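PDB 4EI0: uncharacterized hypothetical protein from Parabacteroides merdae, which is of unknown function and belongs to the DUF4466 family, with an N-terminal region built largely of two five-stranded antiparallel beta sheets. Local coordinates for residues G33-F38 with R111-I116; V56-A61 with N93-V98. All blocks are in the same frame, centred on the assembly; numbering follows the deposited sequence. Where two conformers were deposited one is given.

Contact 1. Residues G33-F38 with R111-I116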
ATOM      1  N   GLY B  33      -2.243 -32.073   1.583  1.00 40.98           N
ATOM      2  CA  GLY B  33      -1.414 -31.580   2.674  1.00 40.11           C
ATOM      3  C   GLY B  33      -0.753 -30.255   2.350  1.00 44.28           C
ATOM      4  O   GLY B  33      -0.327 -29.589   3.241  1.00 41.39           O
ATOM      5  N   ASN B  34      -0.658 -29.866   1.087  1.00 40.39           N
ATOM      6  CA  ASN B  34       0.015 -28.588   0.713  1.00 41.05           C
ATOM      7  C   ASN B  34      -1.069 -27.498   0.562  1.00 39.75           C
ATOM      8  O   ASN B  34      -2.271 -27.746   0.541  1.00 43.16           O
ATOM      9  CB  ASN B  34       0.722 -28.691  -0.675  1.00 44.74           C
ATOM     10  CG  ASN B  34       2.116 -29.296  -0.610  1.00 49.68           C
ATOM     11  OD1 ASN B  34       2.581 -29.633   0.438  1.00 42.94           O
ATOM     12  ND2 ASN B  34       2.770 -29.447  -1.773  1.00 55.15           N
ATOM     13  N   GLU B  35      -0.620 -26.288   0.421  1.00 42.83           N
ATOM     14  CA  GLU B  35      -1.538 -25.182   0.244  1.00 45.92           C
ATOM     15  C   GLU B  35      -1.684 -24.771  -1.219  1.00 38.28           C
ATOM     16  O   GLU B  35      -0.758 -24.960  -2.023  1.00 42.74           O
ATOM     17  CB  GLU B  35      -1.077 -24.035   1.141  1.00 46.46           C
ATOM     18  CG  GLU B  35       0.237 -23.424   0.766  1.00 67.51           C
ATOM     19  CD  GLU B  35       0.868 -22.585   1.884  1.00 66.15           C
ATOM     20  OE1 GLU B  35       0.635 -22.793   3.106  1.00 56.56           O
ATOM     21  OE2 GLU B  35       1.610 -21.676   1.497  1.00 66.19           O
ATOM     22  N   ILE B  36      -2.859 -24.249  -1.575  1.00 39.12           N
ATOM     23  CA  ILE B  36      -3.053 -23.468  -2.801  1.00 40.48           C
ATOM     24  C   ILE B  36      -3.315 -22.041  -2.287  1.00 37.93           C
ATOM     25  O   ILE B  36      -4.200 -21.797  -1.436  1.00 40.03           O
ATOM     26  CB  ILE B  36      -4.250 -23.906  -3.652  1.00 44.61           C
ATOM     27  CG1 ILE B  36      -4.229 -25.410  -3.844  1.00 54.07           C
ATOM     28  CG2 ILE B  36      -4.279 -23.160  -4.980  1.00 42.49           C
ATOM     29  CD1 ILE B  36      -5.289 -25.920  -4.791  1.00 43.69           C
ATOM     30  N   GLU B  37      -2.490 -21.128  -2.760  1.00 42.72           N
ATOM     31  CA  GLU B  37      -2.477 -19.750  -2.293  1.00 42.40           C
ATOM     32  C   GLU B  37      -3.052 -18.810  -3.333  1.00 42.94           C
ATOM     33  O   GLU B  37      -2.697 -18.900  -4.519  1.00 41.71           O
ATOM     34  CB  GLU B  37      -1.060 -19.329  -2.037  1.00 39.58           C
ATOM     35  CG  GLU B  37      -0.952 -17.942  -1.428  1.00 51.82           C
ATOM     36  CD  GLU B  37       0.479 -17.495  -1.251  1.00 64.41           C
ATOM     37  OE1 GLU B  37       1.390 -18.353  -1.209  1.00 56.44           O
ATOM     38  OE2 GLU B  37       0.692 -16.281  -1.150  1.00 66.19           O
ATOM     39  N   PHE B  38      -3.910 -17.907  -2.874  1.00 44.89           N
ATOM     40  CA  PHE B  38      -4.615 -16.956  -3.735  1.00 41.98           C
ATOM     41  C   PHE B  38      -4.391 -15.524  -3.175  1.00 44.11           C
ATOM     42  O   PHE B  38      -4.226 -15.354  -1.964  1.00 40.87           O
ATOM     43  CB  PHE B  38      -6.114 -17.270  -3.783  1.00 43.07           C
ATOM     44  CG  PHE B  38      -6.470 -18.573  -4.443  1.00 38.08           C
ATOM     45  CD1 PHE B  38      -6.451 -19.746  -3.732  1.00 43.14           C
ATOM     46  CD2 PHE B  38      -6.791 -18.614  -5.769  1.00 45.92           C
ATOM     47  CE1 PHE B  38      -6.776 -20.943  -4.343  1.00 40.64           C
ATOM     48  CE2 PHE B  38      -7.102 -19.808  -6.397  1.00 48.45           C
ATOM     49  CZ  PHE B  38      -7.101 -20.974  -5.677  1.00 42.26           C
ATOM     50  N   ARG B 111      -4.473 -12.533   1.316  1.00 42.47           N
ATOM     51  CA  ARG B 111      -4.033 -13.868   0.891  1.00 36.90           C
ATOM     52  C   ARG B 111      -4.835 -14.940   1.556  1.00 34.88           C
ATOM     53  O   ARG B 111      -5.007 -14.933   2.784  1.00 39.14           O
ATOM     54  CB  ARG B 111      -2.576 -14.014   1.196  1.00 40.24           C
ATOM     55  CG  ARG B 111      -1.761 -13.097   0.302  1.00 44.68           C
ATOM     56  CD  ARG B 111      -0.299 -13.114   0.655  1.00 50.30           C
ATOM     57  NE  ARG B 111       0.363 -12.146  -0.186  1.00 53.58           N
ATOM     58  CZ  ARG B 111       1.586 -11.703   0.010  1.00 50.85           C
ATOM     59  NH1 ARG B 111       2.301 -12.136   1.030  1.00 53.22           N
ATOM     60  NH2 ARG B 111       2.069 -10.795  -0.805  1.00 51.95           N
ATOM     61  N   TYR B 112      -5.380 -15.843   0.744  1.00 37.82           N
ATOM     62  CA  TYR B 112      -6.122 -17.008   1.208  1.00 36.54           C
ATOM     63  C   TYR B 112      -5.306 -18.256   0.919  1.00 39.70           C
ATOM     64  O   TYR B 112      -4.750 -18.404  -0.186  1.00 39.30           O
ATOM     65  CB  TYR B 112      -7.455 -17.082   0.490  1.00 34.33           C
ATOM     66  CG  TYR B 112      -8.242 -18.379   0.603  1.00 42.85           C
ATOM     67  CD1 TYR B 112      -8.942 -18.707   1.749  1.00 38.32           C
ATOM     68  CD2 TYR B 112      -8.350 -19.236  -0.474  1.00 45.30           C
ATOM     69  CE1 TYR B 112      -9.666 -19.875   1.847  1.00 39.82           C
ATOM     70  CE2 TYR B 112      -9.057 -20.413  -0.386  1.00 42.56           C
ATOM     71  CZ  TYR B 112      -9.721 -20.719   0.761  1.00 43.78           C
ATOM     72  OH  TYR B 112     -10.464 -21.857   0.827  1.00 46.14           O
ATOM     73  N   TYR B 113      -5.255 -19.126   1.915  1.00 33.93           N
ATOM     74  CA  TYR B 113      -4.520 -20.376   1.887  1.00 39.93           C
ATOM     75  C   TYR B 113      -5.498 -21.529   2.069  1.00 39.32           C
ATOM     76  O   TYR B 113      -6.148 -21.643   3.104  1.00 42.15           O
ATOM     77  CB  TYR B 113      -3.486 -20.363   3.007  1.00 41.42           C
ATOM     78  CG  TYR B 113      -2.442 -19.301   2.810  1.00 45.96           C
ATOM     79  CD1 TYR B 113      -1.291 -19.555   2.081  1.00 47.35           C
ATOM     80  CD2 TYR B 113      -2.600 -18.048   3.360  1.00 45.20           C
ATOM     81  CE1 TYR B 113      -0.324 -18.587   1.914  1.00 45.12           C
ATOM     82  CE2 TYR B 113      -1.650 -17.069   3.202  1.00 47.33           C
ATOM     83  CZ  TYR B 113      -0.521 -17.343   2.480  1.00 51.35           C
ATOM     84  OH  TYR B 113       0.361 -16.359   2.312  1.00 50.87           O
ATOM     85  N   TYR B 114      -5.663 -22.339   1.024  1.00 39.29           N
ATOM     86  CA  TYR B 114      -6.479 -23.520   1.078  1.00 36.33           C
ATOM     87  C   TYR B 114      -5.531 -24.684   1.333  1.00 40.34           C
ATOM     88  O   TYR B 114      -4.628 -24.916   0.524  1.00 35.58           O
ATOM     89  CB  TYR B 114      -7.176 -23.732  -0.238  1.00 39.13           C
ATOM     90  CG  TYR B 114      -7.977 -24.981  -0.371  1.00 38.74           C
ATOM     91  CD1 TYR B 114      -9.241 -25.066   0.174  1.00 46.23           C
ATOM     92  CD2 TYR B 114      -7.523 -26.066  -1.110  1.00 42.28           C
ATOM     93  CE1 TYR B 114     -10.037 -26.199   0.009  1.00 40.29           C
ATOM     94  CE2 TYR B 114      -8.318 -27.212  -1.287  1.00 39.99           C
ATOM     95  CZ  TYR B 114      -9.551 -27.286  -0.715  1.00 39.96           C
ATOM     96  OH  TYR B 114     -10.343 -28.370  -0.864  1.00 41.74           O
ATOM     97  N   ILE B 115      -5.734 -25.423   2.429  1.00 37.58           N
ATOM     98  CA  ILE B 115      -4.891 -26.609   2.708  1.00 41.40           C
ATOM     99  C   ILE B 115      -5.656 -27.794   2.096  1.00 41.31           C
ATOM    100  O   ILE B 115      -6.781 -28.049   2.457  1.00 42.25           O
ATOM    101  CB  ILE B 115      -4.612 -26.814   4.193  1.00 38.24           C
ATOM    102  CG1 ILE B 115      -4.028 -25.561   4.854  1.00 36.31           C
ATOM    103  CG2 ILE B 115      -3.582 -27.939   4.392  1.00 42.18           C
ATOM    104  CD1 ILE B 115      -2.716 -25.071   4.259  1.00 47.28           C
ATOM    105  N   ILE B 116      -5.036 -28.471   1.121  1.00 40.79           N
ATOM    106  CA  ILE B 116      -5.651 -29.520   0.310  1.00 38.88           C
ATOM    107  C   ILE B 116      -5.947 -30.708   1.192  1.00 38.49           C
ATOM    108  O   ILE B 116      -5.046 -31.210   1.843  1.00 37.07           O
ATOM    109  CB  ILE B 116      -4.729 -29.897  -0.924  1.00 37.01           C
ATOM    110  CG1 ILE B 116      -4.466 -28.678  -1.800  1.00 42.64           C
ATOM    111  CG2 ILE B 116      -5.315 -30.982  -1.771  1.00 31.60           C
ATOM    112  CD1 ILE B 116      -3.309 -28.799  -2.770  1.00 40.42           C
TER

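Contact 2. Residues V56-A61 with N93-V98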
ATOM      1  N   VAL B  56     -14.534 -16.820   1.203  1.00 40.00           N
ATOM      2  CA  VAL B  56     -14.288 -17.782   0.115  1.00 38.78           C
ATOM      3  C   VAL B  56     -15.043 -19.054   0.448  1.00 41.61           C
ATOM      4  O   VAL B  56     -15.028 -19.514   1.619  1.00 42.36           O
ATOM      5  CB  VAL B  56     -12.861 -18.226  -0.047  1.00 44.85           C
ATOM      6  CG1 VAL B  56     -12.668 -18.702  -1.479  1.00 44.33           C
ATOM      7  CG2 VAL B  56     -11.924 -17.159   0.332  1.00 49.57           C
ATOM      8  N   VAL B  57     -15.736 -19.583  -0.547  1.00 45.74           N
ATOM      9  CA  VAL B  57     -16.413 -20.874  -0.458  1.00 45.94           C
ATOM     10  C   VAL B  57     -15.636 -21.795  -1.395  1.00 44.00           C
ATOM     11  O   VAL B  57     -15.522 -21.515  -2.569  1.00 44.27           O
ATOM     12  CB  VAL B  57     -17.903 -20.767  -0.901  1.00 46.75           C
ATOM     13  CG1 VAL B  57     -18.551 -22.152  -0.936  1.00 48.55           C
ATOM     14  CG2 VAL B  57     -18.700 -19.822   0.012  1.00 41.25           C
ATOM     15  N   SER B  58     -15.043 -22.854  -0.866  1.00 41.51           N
ATOM     16  CA  SER B  58     -14.401 -23.888  -1.706  1.00 42.95           C
ATOM     17  C   SER B  58     -15.382 -25.000  -1.994  1.00 49.07           C
ATOM     18  O   SER B  58     -16.336 -25.189  -1.244  1.00 52.50           O
ATOM     19  CB  SER B  58     -13.197 -24.521  -1.000  1.00 41.54           C
ATOM     20  OG  SER B  58     -13.607 -25.101   0.202  1.00 47.98           O
ATOM     21  N   SER B  59     -15.124 -25.762  -3.052  1.00 50.49           N
ATOM     22  CA  SER B  59     -16.056 -26.813  -3.471  1.00 43.86           C
ATOM     23  C   SER B  59     -15.850 -28.089  -2.633  1.00 42.26           C
ATOM     24  O   SER B  59     -16.728 -28.893  -2.569  1.00 46.53           O
ATOM     25  CB  SER B  59     -15.907 -27.117  -4.970  1.00 45.10           C
ATOM     26  OG  SER B  59     -14.615 -27.563  -5.242  1.00 47.96           O
ATOM     27  N   ILE B  60     -14.688 -28.251  -2.029  1.00 43.85           N
ATOM     28  CA  ILE B  60     -14.418 -29.328  -1.090  1.00 42.19           C
ATOM     29  C   ILE B  60     -13.771 -28.618   0.105  1.00 46.97           C
ATOM     30  O   ILE B  60     -12.808 -27.837  -0.039  1.00 44.72           O
ATOM     31  CB  ILE B  60     -13.450 -30.371  -1.672  1.00 41.86           C
ATOM     32  CG1 ILE B  60     -14.061 -31.120  -2.873  1.00 44.34           C
ATOM     33  CG2 ILE B  60     -13.076 -31.358  -0.604  1.00 49.03           C
ATOM     34  CD1 ILE B  60     -13.039 -31.948  -3.635  1.00 48.13           C
ATOM     35  N   ALA B  61     -14.282 -28.893   1.296  1.00 46.86           N
ATOM     36  CA  ALA B  61     -13.840 -28.190   2.482  1.00 47.10           C
ATOM     37  C   ALA B  61     -12.359 -28.358   2.694  1.00 46.86           C
ATOM     38  O   ALA B  61     -11.853 -29.465   2.635  1.00 45.15           O
ATOM     39  CB  ALA B  61     -14.595 -28.728   3.693  1.00 47.58           C
ATOM     40  N   ASN B  93     -15.717 -22.484   8.527  1.00 49.01           N
ATOM     41  CA  ASN B  93     -16.617 -23.548   8.860  0.50 47.23           C
ATOM     42  C   ASN B  93     -16.890 -24.373   7.584  1.00 48.62           C
ATOM     43  O   ASN B  93     -17.562 -23.890   6.665  1.00 44.73           O
ATOM     44  CB  ASN B  93     -17.858 -22.931   9.528  0.50 46.86           C
ATOM     45  CG  ASN B  93     -17.488 -22.105  10.782  0.50 49.15           C
ATOM     46  OD1 ASN B  93     -17.433 -20.874  10.728  0.50 50.82           O
ATOM     47  ND2 ASN B  93     -17.151 -22.796  11.891  0.50 46.46           N
ATOM     48  N   GLY B  94     -16.346 -25.587   7.530  1.00 48.31           N
ATOM     49  CA  GLY B  94     -16.497 -26.465   6.355  1.00 50.50           C
ATOM     50  C   GLY B  94     -15.883 -25.796   5.127  1.00 44.19           C
ATOM     51  O   GLY B  94     -14.707 -25.440   5.096  1.00 43.95           O
ATOM     52  N   THR B  95     -16.716 -25.566   4.124  1.00 43.43           N
ATOM     53  CA  THR B  95     -16.274 -24.948   2.883  1.00 40.55           C
ATOM     54  C   THR B  95     -16.044 -23.446   2.916  1.00 45.46           C
ATOM     55  O   THR B  95     -15.473 -22.907   1.974  1.00 44.89           O
ATOM     56  CB  THR B  95     -17.342 -25.149   1.822  1.00 41.63           C
ATOM     57  OG1 THR B  95     -18.579 -24.574   2.298  1.00 43.56           O
ATOM     58  CG2 THR B  95     -17.561 -26.657   1.574  1.00 45.26           C
ATOM     59  N   THR B  96     -16.496 -22.766   3.971  1.00 40.19           N
ATOM     60  CA  THR B  96     -16.584 -21.299   3.972  1.00 40.24           C
ATOM     61  C   THR B  96     -15.661 -20.636   4.974  1.00 40.94           C
ATOM     62  O   THR B  96     -15.730 -20.916   6.172  1.00 46.36           O
ATOM     63  CB  THR B  96     -18.048 -20.873   4.221  1.00 40.23           C
ATOM     64  OG1 THR B  96     -18.826 -21.541   3.232  1.00 48.89           O
ATOM     65  CG2 THR B  96     -18.294 -19.321   4.093  1.00 38.64           C
ATOM     66  N   THR B  97     -14.818 -19.756   4.462  1.00 41.42           N
ATOM     67  CA  THR B  97     -13.895 -18.964   5.254  1.00 39.45           C
ATOM     68  C   THR B  97     -14.359 -17.504   5.193  1.00 41.31           C
ATOM     69  O   THR B  97     -14.559 -16.991   4.116  1.00 40.41           O
ATOM     70  CB  THR B  97     -12.470 -19.074   4.708  1.00 39.92           C
ATOM     71  OG1 THR B  97     -12.027 -20.433   4.775  1.00 41.81           O
ATOM     72  CG2 THR B  97     -11.514 -18.121   5.462  1.00 38.34           C
ATOM     73  N   VAL B  98     -14.535 -16.862   6.340  1.00 42.59           N
ATOM     74  CA  VAL B  98     -14.957 -15.466   6.376  0.50 38.50           C
ATOM     75  C   VAL B  98     -13.963 -14.687   7.198  1.00 37.43           C
ATOM     76  O   VAL B  98     -13.370 -15.209   8.168  1.00 40.09           O
ATOM     77  CB  VAL B  98     -16.375 -15.329   6.956  0.50 45.37           C
ATOM     78  CG1 VAL B  98     -16.385 -15.710   8.433  0.50 35.35           C
ATOM     79  CG2 VAL B  98     -16.926 -13.929   6.697  0.50 53.34           C
TER
HETATM   80  O   HOH W   1     -12.739 -24.672   3.308  1.00 44.49           O

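Contact 1. Residues G33-F38 with R111-I116
Glu-37 lies beside Tyr-113 in a non-hydrogen-bonded pair of an antiparallel beta ladder, where strands 35-43 and 107-115 run as neighbours in a five-stranded sheet; the axes of the 35-38 and 111-115 segments pass 4.5 Å apart, with 160° between their N-to-C directions. With CG anti to the backbone N (chi1 -175°) and an extended chain beyond, the glutamate follows the tyrosine outward atom by atom. Its CB comes within 4.1 Å of Tyr-113 CD1 and CE1, its CG nears CE1, and its CD reaches that same CE1 at 3.4 Å. At the tip, OE1 remains near Tyr-113 CE1 while OE2 passes alongside Arg-111 CD. OE2 is 4.3 Å from Arg-111 NE and well out of the guanidinium plane, an attraction of charge and not a salt bridge; Arg-23 and Asp-81 supply the salt-bridge partners of Glu-37 and Arg-111. An alanine here, lacking CG and the carboxylate, would probably leave Arg-23 without its charged mate and open a gap beside the Tyr-113 ring. The other face carries Ile-36, Phe-38, Tyr-112 and Tyr-114, mostly aromatic: Phe-38 CD1 meets the edge of the Tyr-112 ring, and Phe-127 packs on the rings of Phe-38 and Tyr-114. Six backbone hydrogen bonds close the ladder, the last pair reaching past the strand ends to Gly-33 and Asn-34. Ile-116 N points at Asn-34 O with an N-H...O angle of 178°, while its own CG1 lies 3.3 Å from that oxygen.

Contact 2. Residues V56-A61 with N93-V98
Thr-95 turns its OG1 between its backbone N and carbonyl carbon (chi1 58°), and Thr-96 sets its own OG1 beside its backbone N (chi1 -54°); the two hydroxyls consequently meet at 3.2 Å in a hydrogen bond. Val-57 runs beside Thr-96 and obliquely to Thr-95, with CG1 near Thr-95 OG1 and CG2 3.7 Å from Thr-96 OG1. Strands 51-58 and 96-100 are antiparallel here. Val-56 and Thr-97 form a hydrogen-bonded pair, with both backbone bonds at 2.9 Å, and Val-57 and Thr-96 the non-hydrogen-bonded pair beside it. Ser-58 N extends the ladder to Thr-95 O, inside the type II' turn of Asn-93 to Thr-96 that links strand 91-93 to strand 96-100. Beyond it the 56-61 chain bends, bringing Ala-61 CB to 3.5 Å from Gly-94 C, while Thr-95 CB sits 3.2 Å from Ser-58 O. Ser-58 OG donates to Ile-60 O at 2.9 Å from above the carbonyl plane, and it accepts from a water that also donates to Gly-94 O. Thr-97 OG1 has its partner in Thr-92 OG1. Backbone bonds thus join the two segments and the water adds a bridge, while the other hydroxyl bonds brace each side internally.

In the fold
Contact 1 joins strands 35-43 and 107-115 of one five-stranded sheet, whereas contact 2 joins strands 51-58 and 96-100 of another, and in sequence it is nested inside the loop that contact 1 closes. The sheets pack face to face: Tyr-112 CD1 lies 3.6 Å from Val-56 CG2, and Tyr-114 OH is probably hydrogen-bonded to Ile-60 O. Tyr-112, Tyr-114, Val-56 and Ser-58 thus meet in the interior, while the Glu-35 and Glu-37 face and the Gly-94 turn are more exposed. Contact 1 pairs a largely aromatic inner face with a mixed one where two glutamates flank Tyr-113; contact 2, at a hairpin turn, has three backbone bonds against six, threonine and valine side chains, and a water bridge.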